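Local structure of D-glucosaminate-6-phosphate ammonia lyase (Salmonella typhimurium, 7LCE) at residues E105-R110 with E151-L156; A140-L145 with I172-Q177; A271-V276 with W300-R305; V304-S309 with G339-D344. The protein is a pyridoxal-phosphate-dependent, aminotransferase-like enzyme related to selenocysteine synthase that forms an assembly of eight chains. One frame throughout, in Å; residues are numbered along the deposited sequence.

Contact 1 (E105-R110 with E151-L156)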
loop_
_atom_site.group_PDB
_atom_site.type_symbol
_atom_site.label_atom_id
_atom_site.label_comp_id
_atom_site.label_asym_id
_atom_site.label_seq_id
_atom_site.Cartn_x
_atom_site.Cartn_y
_atom_site.Cartn_z
ATOM N N GLU A 105 0.831 -2.585 22.416
ATOM C CA GLU A 105 2.244 -2.422 22.727
ATOM C C GLU A 105 2.475 -2.590 24.223
ATOM O O GLU A 105 1.792 -1.964 25.040
ATOM C CB GLU A 105 2.742 -1.057 22.254
ATOM C CG GLU A 105 2.813 -0.931 20.741
ATOM C CD GLU A 105 3.301 0.430 20.287
ATOM O OE1 GLU A 105 3.622 1.273 21.153
ATOM O OE2 GLU A 105 3.358 0.656 19.060
ATOM N N VAL A 106 3.436 -3.441 24.575
ATOM C CA VAL A 106 3.849 -3.659 25.959
ATOM C C VAL A 106 5.213 -3.010 26.140
ATOM O O VAL A 106 6.181 -3.383 25.466
ATOM C CB VAL A 106 3.901 -5.153 26.313
ATOM C CG1 VAL A 106 4.507 -5.342 27.690
ATOM C CG2 VAL A 106 2.511 -5.759 26.257
ATOM N N VAL A 107 5.289 -2.038 27.042
ATOM C CA VAL A 107 6.495 -1.246 27.249
ATOM C C VAL A 107 7.282 -1.839 28.408
ATOM O O VAL A 107 6.760 -1.970 29.522
ATOM C CB VAL A 107 6.151 0.227 27.511
ATOM C CG1 VAL A 107 7.385 0.978 27.960
ATOM C CG2 VAL A 107 5.562 0.858 26.258
ATOM N N MET A 108 8.544 -2.181 28.155
ATOM C CA MET A 108 9.402 -2.754 29.179
ATOM C C MET A 108 10.832 -2.294 28.950
ATOM O O MET A 108 11.182 -1.799 27.874
ATOM C CB MET A 108 9.323 -4.283 29.184
ATOM C CG MET A 108 9.818 -4.921 27.907
ATOM S SD MET A 108 9.704 -6.717 27.955
ATOM C CE MET A 108 10.881 -7.114 29.244
ATOM N N LEU A 109 11.655 -2.455 29.983
ATOM C CA LEU A 109 13.067 -2.111 29.876
ATOM C C LEU A 109 13.795 -3.118 28.997
ATOM O O LEU A 109 13.547 -4.324 29.071
ATOM C CB LEU A 109 13.714 -2.084 31.260
ATOM C CG LEU A 109 13.209 -1.072 32.285
ATOM C CD1 LEU A 109 13.995 -1.214 33.577
ATOM C CD2 LEU A 109 13.313 0.344 31.742
ATOM N N ARG A 110 14.706 -2.614 28.158
ATOM C CA ARG A 110 15.549 -3.512 27.374
ATOM C C ARG A 110 16.390 -4.399 28.284
ATOM O O ARG A 110 16.618 -5.576 27.982
ATOM C CB ARG A 110 16.442 -2.710 26.427
ATOM C CG ARG A 110 17.511 -3.544 25.733
ATOM C CD ARG A 110 18.221 -2.766 24.639
ATOM N NE ARG A 110 17.469 -2.784 23.390
ATOM C CZ ARG A 110 16.718 -1.781 22.955
ATOM N NH1 ARG A 110 16.610 -0.653 23.634
ATOM N NH2 ARG A 110 16.062 -1.915 21.806
ATOM N N GLU A 151 -0.707 6.125 22.229
ATOM C CA GLU A 151 -2.077 5.624 22.189
ATOM C C GLU A 151 -2.153 4.142 21.839
ATOM O O GLU A 151 -3.204 3.526 22.047
ATOM C CB GLU A 151 -2.911 6.433 21.193
ATOM C CG GLU A 151 -2.512 6.243 19.736
ATOM C CD GLU A 151 -1.303 7.071 19.339
ATOM O OE1 GLU A 151 -0.805 7.847 20.183
ATOM O OE2 GLU A 151 -0.851 6.942 18.182
ATOM N N LYS A 152 -1.077 3.561 21.313
ATOM C CA LYS A 152 -1.033 2.133 21.029
ATOM C C LYS A 152 -0.527 1.308 22.205
ATOM O O LYS A 152 -0.590 0.075 22.150
ATOM C CB LYS A 152 -0.151 1.865 19.802
ATOM C CG LYS A 152 -0.832 2.154 18.474
ATOM C CD LYS A 152 -2.042 1.257 18.255
ATOM C CE LYS A 152 -2.463 1.248 16.791
ATOM N NZ LYS A 152 -3.688 0.431 16.549
ATOM N N THR A 153 -0.022 1.953 23.255
ATOM C CA THR A 153 0.506 1.229 24.404
ATOM C C THR A 153 -0.626 0.563 25.175
ATOM O O THR A 153 -1.663 1.183 25.433
ATOM C CB THR A 153 1.281 2.176 25.320
ATOM O OG1 THR A 153 2.354 2.780 24.587
ATOM C CG2 THR A 153 1.859 1.414 26.499
ATOM N N ALA A 154 -0.430 -0.703 25.540
ATOM C CA ALA A 154 -1.443 -1.464 26.259
ATOM C C ALA A 154 -1.092 -1.738 27.711
ATOM O O ALA A 154 -2.003 -1.853 28.535
ATOM C CB ALA A 154 -1.698 -2.804 25.560
ATOM N N ALA A 155 0.192 -1.834 28.049
ATOM C CA ALA A 155 0.604 -2.115 29.419
ATOM C C ALA A 155 2.092 -1.832 29.562
ATOM O O ALA A 155 2.826 -1.748 28.571
ATOM C CB ALA A 155 0.300 -3.565 29.812
ATOM N N LEU A 156 2.525 -1.696 30.813
ATOM C CA LEU A 156 3.935 -1.631 31.169
ATOM C C LEU A 156 4.318 -2.916 31.889
ATOM O O LEU A 156 3.526 -3.459 32.667
ATOM C CB LEU A 156 4.236 -0.428 32.066
ATOM C CG LEU A 156 4.284 0.972 31.450
ATOM C CD1 LEU A 156 2.895 1.464 31.075
ATOM C CD2 LEU A 156 4.963 1.949 32.405
#
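K152, T153, A154, A155 and L156 meet E105, V106 and V107 where two parallel strands lie side by side. Both strands belong to the seven-stranded mixed sheet of the aminotransferase-like fold of pyridoxal phosphate enzymes. Here strand 105-109 is the neighbour of strand 153-159. The two short axes are inclined at 34°.

K152 opens the pairing from the loop before the strand. Its carbonyl O takes E105 N at 3.0 Å. E105 CG lies beside its own backbone N, anti to the carbonyl carbon (chi1 -70°). The rest of the glutamate chain is extended and crosses K152 at about a right angle, with CD 3.8 Å from K152 CB. T153 pairs with E105 on the same face of the sheet. Its methyl CG2 meets V107 CG2 at 3.8 Å, while its OG1 is bonded to the backbone N of N150.

A154 N bonds to E105 O at 2.6 Å. A155 N makes a second, weak bond to the same oxygen, so one carbonyl receives two successive amides. The register slips by one residue here, which is a beta bulge. A155 then faces V106 on the other side of the sheet, which helix 73-86 covers through V81 and A84. A155 O accepts V107 N at 2.9 Å, and the regular pairing resumes.

L156 returns to the face of T153 and V107, where F175 and V178 of helix 172-181 pack on it. L156 CA lies 3.3 Å from V107 O in a CA-H...O contact.

Contact 2 (A140-L145 with I172-Q177)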
loop_
_atom_site.group_PDB
_atom_site.type_symbol
_atom_site.label_atom_id
_atom_site.label_comp_id
_atom_site.label_asym_id
_atom_site.label_seq_id
_atom_site.Cartn_x
_atom_site.Cartn_y
_atom_site.Cartn_z
ATOM N N ALA A 140 18.916 3.132 31.667
ATOM C CA ALA A 140 17.553 3.482 31.284
ATOM C C ALA A 140 17.106 4.655 32.139
ATOM O O ALA A 140 17.163 4.582 33.371
ATOM C CB ALA A 140 16.606 2.293 31.452
ATOM N N THR A 141 16.674 5.730 31.494
ATOM C CA THR A 141 16.215 6.921 32.189
ATOM C C THR A 141 14.691 6.971 32.190
ATOM O O THR A 141 14.016 6.231 31.470
ATOM C CB THR A 141 16.796 8.182 31.544
ATOM O OG1 THR A 141 16.237 8.348 30.235
ATOM C CG2 THR A 141 18.310 8.066 31.433
ATOM N N ARG A 142 14.144 7.855 33.025
ATOM C CA ARG A 142 12.692 7.934 33.130
ATOM C C ARG A 142 12.073 8.555 31.883
ATOM O O ARG A 142 11.031 8.087 31.408
ATOM C CB ARG A 142 12.282 8.713 34.378
ATOM C CG ARG A 142 10.777 8.895 34.476
ATOM C CD ARG A 142 10.291 9.030 35.904
ATOM N NE ARG A 142 8.854 9.275 35.937
ATOM C CZ ARG A 142 8.094 9.148 37.016
ATOM N NH1 ARG A 142 8.601 8.763 38.177
ATOM N NH2 ARG A 142 6.793 9.413 36.928
ATOM N N TRP A 143 12.699 9.600 31.329
ATOM C CA TRP A 143 12.125 10.226 30.141
ATOM C C TRP A 143 12.058 9.248 28.977
ATOM O O TRP A 143 11.173 9.361 28.122
ATOM C CB TRP A 143 12.916 11.475 29.742
ATOM C CG TRP A 143 14.313 11.225 29.245
ATOM C CD1 TRP A 143 15.470 11.347 29.955
ATOM C CD2 TRP A 143 14.696 10.826 27.920
ATOM N NE1 TRP A 143 16.550 11.047 29.158
ATOM C CE2 TRP A 143 16.101 10.722 27.904
ATOM C CE3 TRP A 143 13.988 10.546 26.746
ATOM C CZ2 TRP A 143 16.811 10.348 26.763
ATOM C CZ3 TRP A 143 14.694 10.173 25.614
ATOM C CH2 TRP A 143 16.091 10.078 25.632
ATOM N N GLN A 144 12.980 8.282 28.928
ATOM C CA GLN A 144 12.883 7.220 27.934
ATOM C C GLN A 144 11.647 6.361 28.167
ATOM O O GLN A 144 10.980 5.945 27.212
ATOM C CB GLN A 144 14.147 6.360 27.953
ATOM C CG GLN A 144 15.362 7.024 27.326
ATOM C CD GLN A 144 16.631 6.223 27.538
ATOM O OE1 GLN A 144 16.797 5.564 28.565
ATOM N NE2 GLN A 144 17.527 6.257 26.555
ATOM N N LEU A 145 11.326 6.081 29.433
ATOM C CA LEU A 145 10.122 5.315 29.738
ATOM C C LEU A 145 8.871 6.087 29.347
ATOM O O LEU A 145 7.905 5.503 28.842
ATOM C CB LEU A 145 10.083 4.964 31.225
ATOM C CG LEU A 145 8.818 4.258 31.716
ATOM C CD1 LEU A 145 8.596 2.964 30.956
ATOM C CD2 LEU A 145 8.899 3.996 33.209
ATOM N N ILE A 172 10.995 0.115 40.538
ATOM C CA ILE A 172 9.585 -0.260 40.456
ATOM C C ILE A 172 8.696 0.953 40.698
ATOM O O ILE A 172 7.587 1.037 40.157
ATOM C CB ILE A 172 9.278 -1.402 41.446
ATOM C CG1 ILE A 172 7.800 -1.796 41.380
ATOM C CG2 ILE A 172 9.680 -1.013 42.864
ATOM C CD1 ILE A 172 7.365 -2.303 40.022
ATOM N N ASP A 173 9.168 1.913 41.498
ATOM C CA ASP A 173 8.392 3.127 41.735
ATOM C C ASP A 173 8.210 3.920 40.448
ATOM O O ASP A 173 7.136 4.484 40.204
ATOM C CB ASP A 173 9.073 3.987 42.801
ATOM C CG ASP A 173 9.130 3.305 44.154
ATOM O OD1 ASP A 173 8.144 2.634 44.528
ATOM O OD2 ASP A 173 10.163 3.441 44.845
ATOM N N ASP A 174 9.251 3.976 39.613
ATOM C CA ASP A 174 9.163 4.714 38.358
ATOM C C ASP A 174 8.071 4.148 37.458
ATOM O O ASP A 174 7.330 4.904 36.817
ATOM C CB ASP A 174 10.514 4.687 37.644
ATOM C CG ASP A 174 11.557 5.543 38.339
ATOM O OD1 ASP A 174 11.237 6.691 38.718
ATOM O OD2 ASP A 174 12.697 5.059 38.512
ATOM N N PHE A 175 7.956 2.821 37.393
ATOM C CA PHE A 175 6.920 2.214 36.566
ATOM C C PHE A 175 5.524 2.499 37.108
ATOM O O PHE A 175 4.604 2.797 36.337
ATOM C CB PHE A 175 7.160 0.711 36.449
ATOM C CG PHE A 175 8.057 0.338 35.309
ATOM C CD1 PHE A 175 9.429 0.467 35.423
ATOM C CD2 PHE A 175 7.527 -0.120 34.116
ATOM C CE1 PHE A 175 10.258 0.136 34.376
ATOM C CE2 PHE A 175 8.350 -0.452 33.064
ATOM C CZ PHE A 175 9.719 -0.325 33.194
ATOM N N VAL A 176 5.343 2.415 38.430
ATOM C CA VAL A 176 4.031 2.672 39.021
ATOM C C VAL A 176 3.572 4.089 38.705
ATOM O O VAL A 176 2.424 4.316 38.303
ATOM C CB VAL A 176 4.061 2.419 40.539
ATOM C CG1 VAL A 176 2.714 2.753 41.155
ATOM C CG2 VAL A 176 4.432 0.977 40.827
ATOM N N GLN A 177 4.467 5.066 38.874
ATOM C CA GLN A 177 4.095 6.458 38.653
ATOM C C GLN A 177 3.722 6.705 37.196
ATOM O O GLN A 177 2.720 7.370 36.907
ATOM C CB GLN A 177 5.237 7.380 39.081
ATOM C CG GLN A 177 5.592 7.286 40.555
ATOM C CD GLN A 177 6.745 8.192 40.936
ATOM O OE1 GLN A 177 6.950 9.243 40.330
ATOM N NE2 GLN A 177 7.513 7.783 41.940
#
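The F175 ring carries L145 over one face. L145 CD2 sits almost on the ring normal, 4.1 Å from the ring centroid, which makes a CH-pi contact. The other methyl, CD1, reaches F175 CE2 at 4.0 Å. The edge-to-face partner of this ring is Y158.

The second flat group is the R142 guanidinium. The carbonyl O of D174 lies over the centre of one face. Q177 comes in at the edge. R142 NH1 bonds Q177 OE1 at 2.8 Å. That oxygen is close to the guanidinium plane, but NH1 stands well above the plane of the Q177 amide. NH2 adds a weak bond to the same OE1. R142 CG is anti to the backbone N (chi1 176°), and the chain stays extended to NE, crossing Q177 at about a right angle.

D174 adds charge. R142 NH1 forms a long, weak salt bridge with D174 OD1 at 3.4 Å, the guanidinium and carboxylate planes being 79° apart. The other oxygen, D174 OD2, takes the backbone N of S171.

The contact thus joins the start of helix 142-147 to the first turns of helix 172-181. The polar grip lies towards the exposed Q177. The apolar end is buried against the central sheet, where L145 packs on V107 and F175 on L109 and L186.

Contact 3 (A271-V276 with W300-R305)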
loop_
_atom_site.group_PDB
_atom_site.type_symbol
_atom_site.label_atom_id
_atom_site.label_comp_id
_atom_site.label_asym_id
_atom_site.label_seq_id
_atom_site.Cartn_x
_atom_site.Cartn_y
_atom_site.Cartn_z
ATOM N N ALA A 271 24.365 -26.322 62.313
ATOM C CA ALA A 271 24.719 -27.462 63.150
ATOM C C ALA A 271 24.380 -28.779 62.462
ATOM O O ALA A 271 25.131 -29.755 62.569
ATOM C CB ALA A 271 24.016 -27.363 64.504
ATOM N N GLN A 272 23.249 -28.828 61.752
ATOM C CA GLN A 272 22.866 -30.056 61.060
ATOM C C GLN A 272 23.822 -30.362 59.914
ATOM O O GLN A 272 24.113 -31.530 59.633
ATOM C CB GLN A 272 21.440 -29.942 60.529
ATOM C CG GLN A 272 20.366 -29.864 61.593
ATOM C CD GLN A 272 19.009 -29.531 61.002
ATOM O OE1 GLN A 272 18.462 -28.456 61.242
ATOM N NE2 GLN A 272 18.464 -30.455 60.217
ATOM N N LEU A 273 24.313 -29.322 59.238
ATOM C CA LEU A 273 25.214 -29.490 58.107
ATOM C C LEU A 273 26.626 -29.861 58.537
ATOM O O LEU A 273 27.369 -30.447 57.741
ATOM C CB LEU A 273 25.248 -28.207 57.277
ATOM C CG LEU A 273 23.968 -27.889 56.507
ATOM C CD1 LEU A 273 24.161 -26.675 55.616
ATOM C CD2 LEU A 273 23.542 -29.094 55.689
ATOM N N GLN A 274 27.004 -29.536 59.771
ATOM C CA GLN A 274 28.381 -29.738 60.209
ATOM C C GLN A 274 28.843 -31.190 60.120
ATOM O O GLN A 274 29.973 -31.413 59.650
ATOM C CB GLN A 274 28.532 -29.189 61.635
ATOM C CG GLN A 274 29.940 -29.226 62.179
ATOM C CD GLN A 274 30.908 -28.417 61.345
ATOM O OE1 GLN A 274 30.531 -27.437 60.699
ATOM N NE2 GLN A 274 32.169 -28.831 61.348
ATOM N N PRO A 275 28.066 -32.200 60.538
ATOM C CA PRO A 275 28.523 -33.586 60.336
ATOM C C PRO A 275 28.833 -33.913 58.886
ATOM O O PRO A 275 29.834 -34.585 58.606
ATOM C CB PRO A 275 27.350 -34.419 60.867
ATOM C CG PRO A 275 26.720 -33.553 61.885
ATOM C CD PRO A 275 26.832 -32.156 61.346
ATOM N N VAL A 276 27.999 -33.451 57.953
ATOM C CA VAL A 276 28.235 -33.731 56.541
ATOM C C VAL A 276 29.499 -33.032 56.056
ATOM O O VAL A 276 30.241 -33.571 55.226
ATOM C CB VAL A 276 27.008 -33.316 55.708
ATOM C CG1 VAL A 276 27.190 -33.719 54.248
ATOM C CG2 VAL A 276 25.741 -33.926 56.292
ATOM N N TRP A 300 22.116 -21.630 54.534
ATOM C CA TRP A 300 23.432 -22.211 54.753
ATOM C C TRP A 300 23.695 -23.273 53.692
ATOM O O TRP A 300 22.790 -24.029 53.323
ATOM C CB TRP A 300 23.515 -22.827 56.149
ATOM C CG TRP A 300 23.149 -21.857 57.229
ATOM C CD1 TRP A 300 21.902 -21.633 57.738
ATOM C CD2 TRP A 300 24.032 -20.976 57.932
ATOM N NE1 TRP A 300 21.953 -20.666 58.711
ATOM C CE2 TRP A 300 23.250 -20.247 58.852
ATOM C CE3 TRP A 300 25.407 -20.731 57.873
ATOM C CZ2 TRP A 300 23.798 -19.293 59.706
ATOM C CZ3 TRP A 300 25.949 -19.785 58.724
ATOM C CH2 TRP A 300 25.146 -19.077 59.627
ATOM N N ARG A 301 24.931 -23.325 53.198
ATOM C CA ARG A 301 25.304 -24.263 52.148
ATOM C C ARG A 301 26.647 -24.894 52.483
ATOM O O ARG A 301 27.457 -24.312 53.209
ATOM C CB ARG A 301 25.392 -23.578 50.776
ATOM C CG ARG A 301 24.090 -22.971 50.281
ATOM C CD ARG A 301 24.279 -22.271 48.941
ATOM N NE ARG A 301 23.035 -21.701 48.435
ATOM C CZ ARG A 301 22.676 -20.432 48.577
ATOM N NH1 ARG A 301 23.441 -19.565 49.219
ATOM N NH2 ARG A 301 21.522 -20.023 48.058
ATOM N N ILE A 302 26.877 -26.089 51.941
ATOM C CA ILE A 302 28.109 -26.839 52.172
ATOM C C ILE A 302 29.018 -26.599 50.974
ATOM O O ILE A 302 28.846 -27.200 49.910
ATOM C CB ILE A 302 27.853 -28.333 52.390
ATOM C CG1 ILE A 302 26.926 -28.564 53.585
ATOM C CG2 ILE A 302 29.168 -29.077 52.589
ATOM C CD1 ILE A 302 26.421 -29.987 53.680
ATOM N N ARG A 303 29.990 -25.712 51.153
ATOM C CA ARG A 303 30.974 -25.432 50.119
ATOM C C ARG A 303 32.049 -26.511 50.141
ATOM O O ARG A 303 32.679 -26.751 51.174
ATOM C CB ARG A 303 31.584 -24.050 50.340
ATOM C CG ARG A 303 32.646 -23.658 49.339
ATOM C CD ARG A 303 33.134 -22.246 49.608
ATOM N NE ARG A 303 33.745 -22.120 50.925
ATOM C CZ ARG A 303 34.040 -20.965 51.504
ATOM N NH1 ARG A 303 33.796 -19.811 50.905
ATOM N NH2 ARG A 303 34.599 -20.967 52.710
ATOM N N VAL A 304 32.264 -27.153 48.995
ATOM C CA VAL A 304 33.214 -28.253 48.870
ATOM C C VAL A 304 34.328 -27.799 47.941
ATOM O O VAL A 304 34.077 -27.456 46.778
ATOM C CB VAL A 304 32.545 -29.530 48.336
ATOM C CG1 VAL A 304 33.545 -30.675 48.304
ATOM C CG2 VAL A 304 31.342 -29.893 49.188
ATOM N N ARG A 305 35.555 -27.804 48.450
ATOM C CA ARG A 305 36.728 -27.405 47.688
ATOM C C ARG A 305 37.546 -28.643 47.350
ATOM O O ARG A 305 37.793 -29.487 48.217
ATOM C CB ARG A 305 37.565 -26.398 48.482
ATOM C CG ARG A 305 38.764 -25.833 47.740
ATOM C CD ARG A 305 39.369 -24.649 48.488
ATOM N NE ARG A 305 38.432 -23.539 48.631
ATOM C CZ ARG A 305 37.747 -23.267 49.735
ATOM N NH1 ARG A 305 37.870 -24.007 50.825
ATOM N NH2 ARG A 305 36.918 -22.229 49.746
#
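L273 and I302 carry this contact, crossing obliquely between helix 270-282 and strand 300-306. The helix packs on one face of the three-stranded antiparallel sheet of 286-292, 300-306 and 340-343. Helix and strand run almost in the same direction, 16° apart, with axes 9.1 Å from each other.

L273 points at the strand. Its CG is anti to the carbonyl carbon (chi1 -69°), and both methyls reach the strand. CD2 meets I302 CD1 at 3.6 Å. CD1 leans towards the strand backbone, 3.8 Å from W300 O and 3.9 Å from W300 CB.

I302 has its CG1 branch beside the backbone N, and CD1 continues extended from it (chi2 169°). This stretches CG1 and CD1 towards the helix. CD1 also meets V276 CG1 at 3.9 Å, the two side chains crossing at about a right angle. I302 CD1 is therefore touched by two residues one helical turn apart.

W300 offers CB, and its indole leads away from the helix. R301 points away too, and its guanidinium is paired with D293.

On the sheet side L273 also packs on I290, while V276 continues to M353 and V357 of helix 352-365. No hydrogen bond links the two segments. The chemistry is purely apolar, so helix and strand are held by the fit of branched aliphatic side chains, without directional bonds.

Contact 4 (V304-S309 with G339-D344)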
loop_
_atom_site.group_PDB
_atom_site.type_symbol
_atom_site.label_atom_id
_atom_site.label_comp_id
_atom_site.label_asym_id
_atom_site.label_seq_id
_atom_site.Cartn_x
_atom_site.Cartn_y
_atom_site.Cartn_z
ATOM N N VAL A 304 32.264 -27.153 48.995
ATOM C CA VAL A 304 33.214 -28.253 48.870
ATOM C C VAL A 304 34.328 -27.799 47.941
ATOM O O VAL A 304 34.077 -27.456 46.778
ATOM C CB VAL A 304 32.545 -29.530 48.336
ATOM C CG1 VAL A 304 33.545 -30.675 48.304
ATOM C CG2 VAL A 304 31.342 -29.893 49.188
ATOM N N ARG A 305 35.555 -27.804 48.450
ATOM C CA ARG A 305 36.728 -27.405 47.688
ATOM C C ARG A 305 37.546 -28.643 47.350
ATOM O O ARG A 305 37.793 -29.487 48.217
ATOM C CB ARG A 305 37.565 -26.398 48.482
ATOM C CG ARG A 305 38.764 -25.833 47.740
ATOM C CD ARG A 305 39.369 -24.649 48.488
ATOM N NE ARG A 305 38.432 -23.539 48.631
ATOM C CZ ARG A 305 37.747 -23.267 49.735
ATOM N NH1 ARG A 305 37.870 -24.007 50.825
ATOM N NH2 ARG A 305 36.918 -22.229 49.746
ATOM N N VAL A 306 37.966 -28.745 46.092
ATOM C CA VAL A 306 38.674 -29.912 45.583
ATOM C C VAL A 306 40.127 -29.529 45.351
ATOM O O VAL A 306 40.413 -28.474 44.773
ATOM C CB VAL A 306 38.031 -30.436 44.288
ATOM C CG1 VAL A 306 38.644 -31.768 43.893
ATOM C CG2 VAL A 306 36.528 -30.561 44.460
ATOM N N ASN A 307 41.040 -30.387 45.796
ATOM C CA ASN A 307 42.463 -30.219 45.538
ATOM C C ASN A 307 42.860 -31.209 44.453
ATOM O O ASN A 307 42.894 -32.421 44.692
ATOM C CB ASN A 307 43.283 -30.433 46.808
ATOM C CG ASN A 307 44.757 -30.158 46.598
ATOM O OD1 ASN A 307 45.562 -31.080 46.479
ATOM N ND2 ASN A 307 45.118 -28.881 46.542
ATOM N N ALA A 308 43.158 -30.690 43.260
ATOM C CA ALA A 308 43.486 -31.564 42.139
ATOM C C ALA A 308 44.739 -32.382 42.420
ATOM O O ALA A 308 44.842 -33.531 41.978
ATOM C CB ALA A 308 43.660 -30.742 40.862
ATOM N N SER A 309 45.697 -31.809 43.152
ATOM C CA SER A 309 46.934 -32.524 43.448
ATOM C C SER A 309 46.669 -33.761 44.300
ATOM O O SER A 309 47.193 -34.846 44.019
ATOM C CB SER A 309 47.919 -31.585 44.145
ATOM O OG SER A 309 49.137 -32.251 44.434
ATOM N N GLY A 339 37.482 -23.987 41.415
ATOM C CA GLY A 339 37.811 -25.223 42.094
ATOM C C GLY A 339 36.901 -25.591 43.240
ATOM O O GLY A 339 37.292 -26.397 44.090
ATOM N N VAL A 340 35.699 -25.023 43.297
ATOM C CA VAL A 340 34.752 -25.272 44.378
ATOM C C VAL A 340 33.386 -25.569 43.776
ATOM O O VAL A 340 32.985 -24.953 42.783
ATOM C CB VAL A 340 34.668 -24.087 45.368
ATOM C CG1 VAL A 340 35.995 -23.898 46.090
ATOM C CG2 VAL A 340 34.270 -22.811 44.654
ATOM N N PHE A 341 32.685 -26.535 44.362
ATOM C CA PHE A 341 31.272 -26.757 44.090
ATOM C C PHE A 341 30.521 -26.800 45.412
ATOM O O PHE A 341 31.076 -27.174 46.447
ATOM C CB PHE A 341 31.030 -28.043 43.267
ATOM C CG PHE A 341 31.313 -29.319 44.012
ATOM C CD1 PHE A 341 30.327 -29.939 44.763
ATOM C CD2 PHE A 341 32.562 -29.912 43.937
ATOM C CE1 PHE A 341 30.590 -31.115 45.441
ATOM C CE2 PHE A 341 32.829 -31.089 44.611
ATOM C CZ PHE A 341 31.841 -31.691 45.363
ATOM N N SER A 342 29.260 -26.385 45.378
ATOM C CA SER A 342 28.465 -26.260 46.587
ATOM C C SER A 342 27.203 -27.107 46.499
ATOM O O SER A 342 26.729 -27.453 45.413
ATOM C CB SER A 342 28.088 -24.795 46.839
ATOM O OG SER A 342 27.293 -24.667 48.003
ATOM N N LEU A 343 26.661 -27.431 47.670
ATOM C CA LEU A 343 25.458 -28.243 47.803
ATOM C C LEU A 343 24.424 -27.442 48.579
ATOM O O LEU A 343 24.668 -27.058 49.728
ATOM C CB LEU A 343 25.735 -29.575 48.509
ATOM C CG LEU A 343 26.663 -30.659 47.949
ATOM C CD1 LEU A 343 28.072 -30.177 47.687
ATOM C CD2 LEU A 343 26.692 -31.829 48.920
ATOM N N ASP A 344 23.269 -27.207 47.960
ATOM C CA ASP A 344 22.190 -26.473 48.603
ATOM C C ASP A 344 21.283 -27.485 49.292
ATOM O O ASP A 344 20.614 -28.268 48.601
ATOM C CB ASP A 344 21.411 -25.657 47.582
ATOM C CG ASP A 344 20.541 -24.593 48.220
ATOM O OD1 ASP A 344 20.152 -24.761 49.394
ATOM O OD2 ASP A 344 20.243 -23.587 47.542
#
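V304 and F341 pair across two antiparallel strands and bury more surface here than the other residues. They form a hydrogen-bonded pair. V304 N reaches F341 O at 2.8 Å and F341 N reaches V304 O at 2.9 Å.

Their side chains lie side by side, pointing the same way. F341 CG sits between its own backbone N and carbonyl carbon (chi1 69°). V304 CB stands above one ring face, offset toward the rim, in a CH-pi contact 3.9 Å from the ring centroid. V304 CG1 touches F341 CZ at 3.5 Å. V306 comes to the ring edge with CG2, 3.7 Å from F341 CE2. On V304 the other methyl, CG2, meets L343 CD1 at 3.6 Å.

V340 is the third main residue, on the opposite face of the sheet. It forms a non-hydrogen-bonded pair with R305, and its CG1 rests beside the arginine chain, 3.5 Å from R305 NE. G339 ends the pairing: V306 N bonds to its carbonyl O at 3.2 Å. At the backbone angles of G339 (phi 85°) a side chain would press on the carbonyl O of the preceding residue.

Strand 340-343 pairs with 300-306 on one side, and S342 also makes backbone bonds with R332. Helices 315-324 and 352-365 pack on the F341 face, through V318, L322 and L360. The chemistry is thus split: backbone bonds set the register, one face is apolar and largely buried, and the R305 face is partly open to solvent.

Contacts 1 and 2 lie together in the large sheet and its helices, while contacts 3 and 4 share a smaller sheet, with about 46 Å between the centres of contacts 1 and 3. Contact 1 is the buried one; the other three are partly buried. Contacts 1 and 2 also touch where L109 packs on A140. Contacts 3 and 4 both use strand 300-306; their segments overlap at V304 and R305, which touch the partner only in contact 4. I302 O and L343 N probably form a further bond between them. The chemistry follows the place. Strand pairs, parallel in contact 1 and antiparallel in contact 4, rely on backbone bonds. Contact 3 is apolar, and contact 2 adds side-chain polar bonds on its more exposed side.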